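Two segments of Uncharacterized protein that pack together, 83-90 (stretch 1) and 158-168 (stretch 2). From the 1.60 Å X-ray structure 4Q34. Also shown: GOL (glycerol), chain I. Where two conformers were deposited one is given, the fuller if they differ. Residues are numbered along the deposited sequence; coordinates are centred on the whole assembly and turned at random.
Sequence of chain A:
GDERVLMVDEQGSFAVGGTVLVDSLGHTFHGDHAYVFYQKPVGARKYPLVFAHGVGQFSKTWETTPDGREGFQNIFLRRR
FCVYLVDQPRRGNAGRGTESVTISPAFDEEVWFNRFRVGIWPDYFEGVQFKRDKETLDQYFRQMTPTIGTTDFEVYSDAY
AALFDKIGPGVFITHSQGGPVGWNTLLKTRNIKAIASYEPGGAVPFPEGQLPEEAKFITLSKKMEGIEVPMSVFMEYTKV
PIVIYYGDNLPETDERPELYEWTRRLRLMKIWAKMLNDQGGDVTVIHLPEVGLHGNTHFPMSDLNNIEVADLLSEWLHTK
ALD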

# COMPACT_ATOMS: atom_id res chain seq x y z
N VAL A 83 -8.46 -12.39 6.21
CA VAL A 83 -7.89 -11.18 6.74
C VAL A 83 -7.96 -10.07 5.68
O VAL A 83 -7.47 -10.27 4.56
N TYR A 84 -8.50 -8.91 6.07
CA TYR A 84 -8.60 -7.73 5.26
C TYR A 84 -7.76 -6.64 5.88
O TYR A 84 -8.03 -6.19 6.98
N LEU A 85 -6.69 -6.26 5.20
CA LEU A 85 -5.82 -5.16 5.66
C LEU A 85 -6.21 -3.90 4.90
O LEU A 85 -6.33 -3.94 3.67
N VAL A 86 -6.31 -2.76 5.59
CA VAL A 86 -6.86 -1.57 4.96
C VAL A 86 -5.88 -0.40 5.11
O VAL A 86 -5.25 -0.25 6.17
N ASP A 87 -5.78 0.41 4.04
CA ASP A 87 -5.29 1.78 4.12
C ASP A 87 -6.54 2.68 3.98
O ASP A 87 -7.26 2.66 2.97
N GLN A 88 -6.84 3.40 5.05
CA GLN A 88 -8.02 4.19 5.14
C GLN A 88 -7.91 5.34 4.16
O GLN A 88 -6.83 5.62 3.66
N PRO A 89 -9.06 5.97 3.83
CA PRO A 89 -9.07 7.17 2.95
C PRO A 89 -7.95 8.14 3.30
O PRO A 89 -7.70 8.43 4.47
N ARG A 90 -7.32 8.65 2.24
CA ARG A 90 -6.27 9.68 2.30
C ARG A 90 -4.93 9.21 2.87
O ARG A 90 -4.11 10.02 3.22
N ASP A 158 -16.97 6.06 6.91
CA ASP A 158 -17.79 5.71 5.76
C ASP A 158 -17.16 4.61 4.89
O ASP A 158 -17.86 3.77 4.35
N ALA A 159 -15.87 4.67 4.69
CA ALA A 159 -15.22 3.69 3.82
C ALA A 159 -15.20 2.33 4.52
O ALA A 159 -15.43 1.31 3.90
N TYR A 160 -14.96 2.30 5.83
CA TYR A 160 -14.99 1.01 6.51
C TYR A 160 -16.41 0.42 6.56
O TYR A 160 -16.56 -0.80 6.42
N ALA A 161 -17.44 1.27 6.67
CA ALA A 161 -18.82 0.78 6.58
C ALA A 161 -19.10 0.15 5.21
O ALA A 161 -19.75 -0.91 5.14
N ALA A 162 -18.60 0.78 4.15
CA ALA A 162 -18.76 0.27 2.78
C ALA A 162 -18.06 -1.09 2.65
O ALA A 162 -18.59 -2.01 2.03
N LEU A 163 -16.94 -1.24 3.34
CA LEU A 163 -16.24 -2.52 3.31
C LEU A 163 -17.01 -3.62 4.03
O LEU A 163 -17.16 -4.71 3.49
N PHE A 164 -17.50 -3.34 5.25
CA PHE A 164 -18.30 -4.31 5.97
C PHE A 164 -19.59 -4.63 5.23
O PHE A 164 -20.03 -5.76 5.21
N ASP A 165 -20.19 -3.64 4.60
CA ASP A 165 -21.38 -3.93 3.81
C ASP A 165 -21.10 -4.88 2.66
O ASP A 165 -21.96 -5.72 2.30
N LYS A 166 -19.95 -4.74 2.05
CA LYS A 166 -19.53 -5.55 0.93
C LYS A 166 -19.24 -7.00 1.32
O LYS A 166 -19.70 -7.92 0.64
N ILE A 167 -18.44 -7.20 2.36
CA ILE A 167 -17.92 -8.52 2.68
C ILE A 167 -18.76 -9.32 3.64
O ILE A 167 -18.51 -10.52 3.84
N GLY A 168 -19.75 -8.70 4.25
CA GLY A 168 -20.61 -9.40 5.20
C GLY A 168 -20.13 -9.31 6.63
O GLY A 168 -19.15 -8.59 6.94

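Which side chains fill the space between strand 83-87 and helix 158-167? The two run nearly antiparallel, at 155°, with axes 10.8 Å apart at their closest, a gap that side chains fill; no direct hydrogen bond crosses it. Alternation along the strand selects Tyr84 and Val86, which point toward the helix, while Leu85 and Asp87 point away. On the helix, Ala159, Leu163 and Ile167 recur every fourth residue and so present CA-to-CB bonds toward the strand from one side of the helix.

How does Tyr84 settle against the end of the helix? With chi1 at -70° (m) and chi2 at 74°, its ring reaches out beside Ile167. That residue takes p at chi1 and t at chi2, which lays its CD1 over one ring face, 3.8 Å from the centroid of the Tyr84 ring and 8° off the normal, a CH-pi contact. Its other branch joins in: Ile167 CG2 lies 3.7 Å from Tyr84 CE2. The ring ends in a hydroxyl beyond this apolar contact, and Tyr84 OH hydrogen-bonds to O3 of the glycerol at 2.7 Å, where either could be the donor. Lys166, t at its first three chi angles and p at chi4, makes no contact with the strand; its NZ instead gives a weak hydrogen bond of 3.5 Å to glycerol O1. The glycerol probably comes from the crystallisation liquor.

What holds the middle together? Both methyls of Val86, a t rotamer, pack on Tyr160, with CG1 3.6 Å and CG2 3.7 Å from its CE1; Val86 CG2 also meets Leu163 CD2 at 3.7 Å. Leu163, t at chi1 and p at chi2, directs CD2 to Val86 and CD1 toward Tyr84, where Leu163 CD1 approaches Tyr84 CD2 at 4.3 Å. The CA-to-CB bond of Tyr160 points sideways relative to the strand, but chi1 of -77° (m) and chi2 of -83° carry its long ring across to the strand.

How does the contact close beyond the strand? The backbones draw nearer here, with CA of Pro89 and CA of Ala159 7.1 Å apart, and small groups suffice: Pro89 CG, on a C-gamma exo ring, touches Ala159 CB at 3.6 Å. Gln88, with chi1 p and chi2 t, sets its CB 3.9 Å from Tyr160 CE2 and extends its amide toward water 1. This water lies within hydrogen-bonding distance of Gln88 OE1, at 2.7 Å, and of Tyr160 OH, also at 2.7 Å, giving the two stretches a polar link through solvent.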

# COMPACT_ATOMS: atom_id res chain seq x y z
CB VAL A 83 -6.43 -11.38 7.19
CG1 VAL A 83 -5.78 -10.07 7.51
CG2 VAL A 83 -6.34 -12.35 8.38
CB TYR A 84 -10.07 -7.26 5.15
CG TYR A 84 -10.91 -8.17 4.35
CD1 TYR A 84 -11.30 -9.39 4.84
CD2 TYR A 84 -11.30 -7.82 3.04
CE1 TYR A 84 -12.07 -10.27 4.06
CE2 TYR A 84 -12.07 -8.68 2.27
CZ TYR A 84 -12.43 -9.89 2.77
OH TYR A 84 -13.19 -10.72 1.98
CB LEU A 85 -4.33 -5.49 5.40
CG LEU A 85 -3.56 -6.48 6.30
CD1 LEU A 85 -2.09 -6.11 6.39
CD2 LEU A 85 -4.12 -6.60 7.71
CB VAL A 86 -8.24 -1.22 5.60
CG1 VAL A 86 -8.84 0.01 4.93
CG2 VAL A 86 -9.21 -2.43 5.56
CB ASP A 87 -4.34 2.09 3.02
CG ASP A 87 -3.13 1.18 3.01
OD1 ASP A 87 -2.58 0.80 4.07
OD2 ASP A 87 -2.67 0.88 1.88
CB GLN A 88 -8.23 4.69 6.58
CG GLN A 88 -7.45 5.95 6.93
CD GLN A 88 -7.44 6.35 8.38
OE1 GLN A 88 -8.07 5.74 9.26
NE2 GLN A 88 -6.68 7.44 8.65
CB PRO A 89 -10.43 7.78 3.25
CG PRO A 89 -11.28 6.61 3.56
CD PRO A 89 -10.36 5.81 4.47
CB ARG A 90 -6.75 10.91 3.08
CG ARG A 90 -8.08 11.42 2.57
CD ARG A 90 -8.70 12.48 3.48
NE ARG A 90 -9.95 12.95 2.89
CZ ARG A 90 -10.84 13.76 3.48
NH1 ARG A 90 -10.62 14.21 4.72
NH2 ARG A 90 -11.93 14.14 2.82
CB ASP A 158 -18.06 6.93 4.85
CG ASP A 158 -19.18 7.84 5.37
OD1 ASP A 158 -19.92 7.50 6.29
OD2 ASP A 158 -19.29 8.94 4.81
CB ALA A 159 -13.86 4.14 3.43
CB TYR A 160 -14.41 1.09 7.91
CG TYR A 160 -12.92 1.12 7.95
CD1 TYR A 160 -12.17 -0.07 7.89
CD2 TYR A 160 -12.21 2.33 8.17
CE1 TYR A 160 -10.79 -0.08 7.96
CE2 TYR A 160 -10.81 2.34 8.25
CZ TYR A 160 -10.10 1.12 8.17
OH TYR A 160 -8.72 1.10 8.24
CB ALA A 161 -19.80 1.86 6.87
CB ALA A 162 -18.21 1.26 1.76
CB LEU A 163 -14.88 -2.38 3.99
CG LEU A 163 -14.05 -3.66 4.11
CD1 LEU A 163 -13.89 -4.35 2.76
CD2 LEU A 163 -12.69 -3.30 4.77
CB PHE A 164 -18.60 -3.84 7.39
CG PHE A 164 -17.47 -4.11 8.34
CD1 PHE A 164 -17.25 -5.38 8.83
CD2 PHE A 164 -16.61 -3.11 8.70
CE1 PHE A 164 -16.19 -5.66 9.67
CE2 PHE A 164 -15.57 -3.37 9.58
CZ PHE A 164 -15.36 -4.65 10.05
CB ASP A 165 -21.98 -2.63 3.30
CG ASP A 165 -22.74 -1.86 4.40
OD1 ASP A 165 -22.94 -2.40 5.52
OD2 ASP A 165 -23.14 -0.72 4.09
CB LYS A 166 -18.30 -4.95 0.26
CG LYS A 166 -17.72 -5.69 -0.93
CD LYS A 166 -16.44 -5.01 -1.43
CE LYS A 166 -15.73 -5.85 -2.48
NZ LYS A 166 -16.56 -5.99 -3.72
CB ILE A 167 -16.47 -8.47 3.18
CG1 ILE A 167 -16.34 -7.81 4.56
CG2 ILE A 167 -15.63 -7.77 2.15
CD1 ILE A 167 -14.93 -7.94 5.11
C1 GOL I . -13.41 -9.12 -3.95
O1 GOL I . -13.87 -7.96 -4.67
C2 GOL I . -14.31 -9.41 -2.74
O2 GOL I . -14.89 -10.71 -2.89
C3 GOL I . -13.53 -9.37 -1.43
O3 GOL I . -13.95 -10.38 -0.54
O HOH W 1 -7.86 3.10 9.90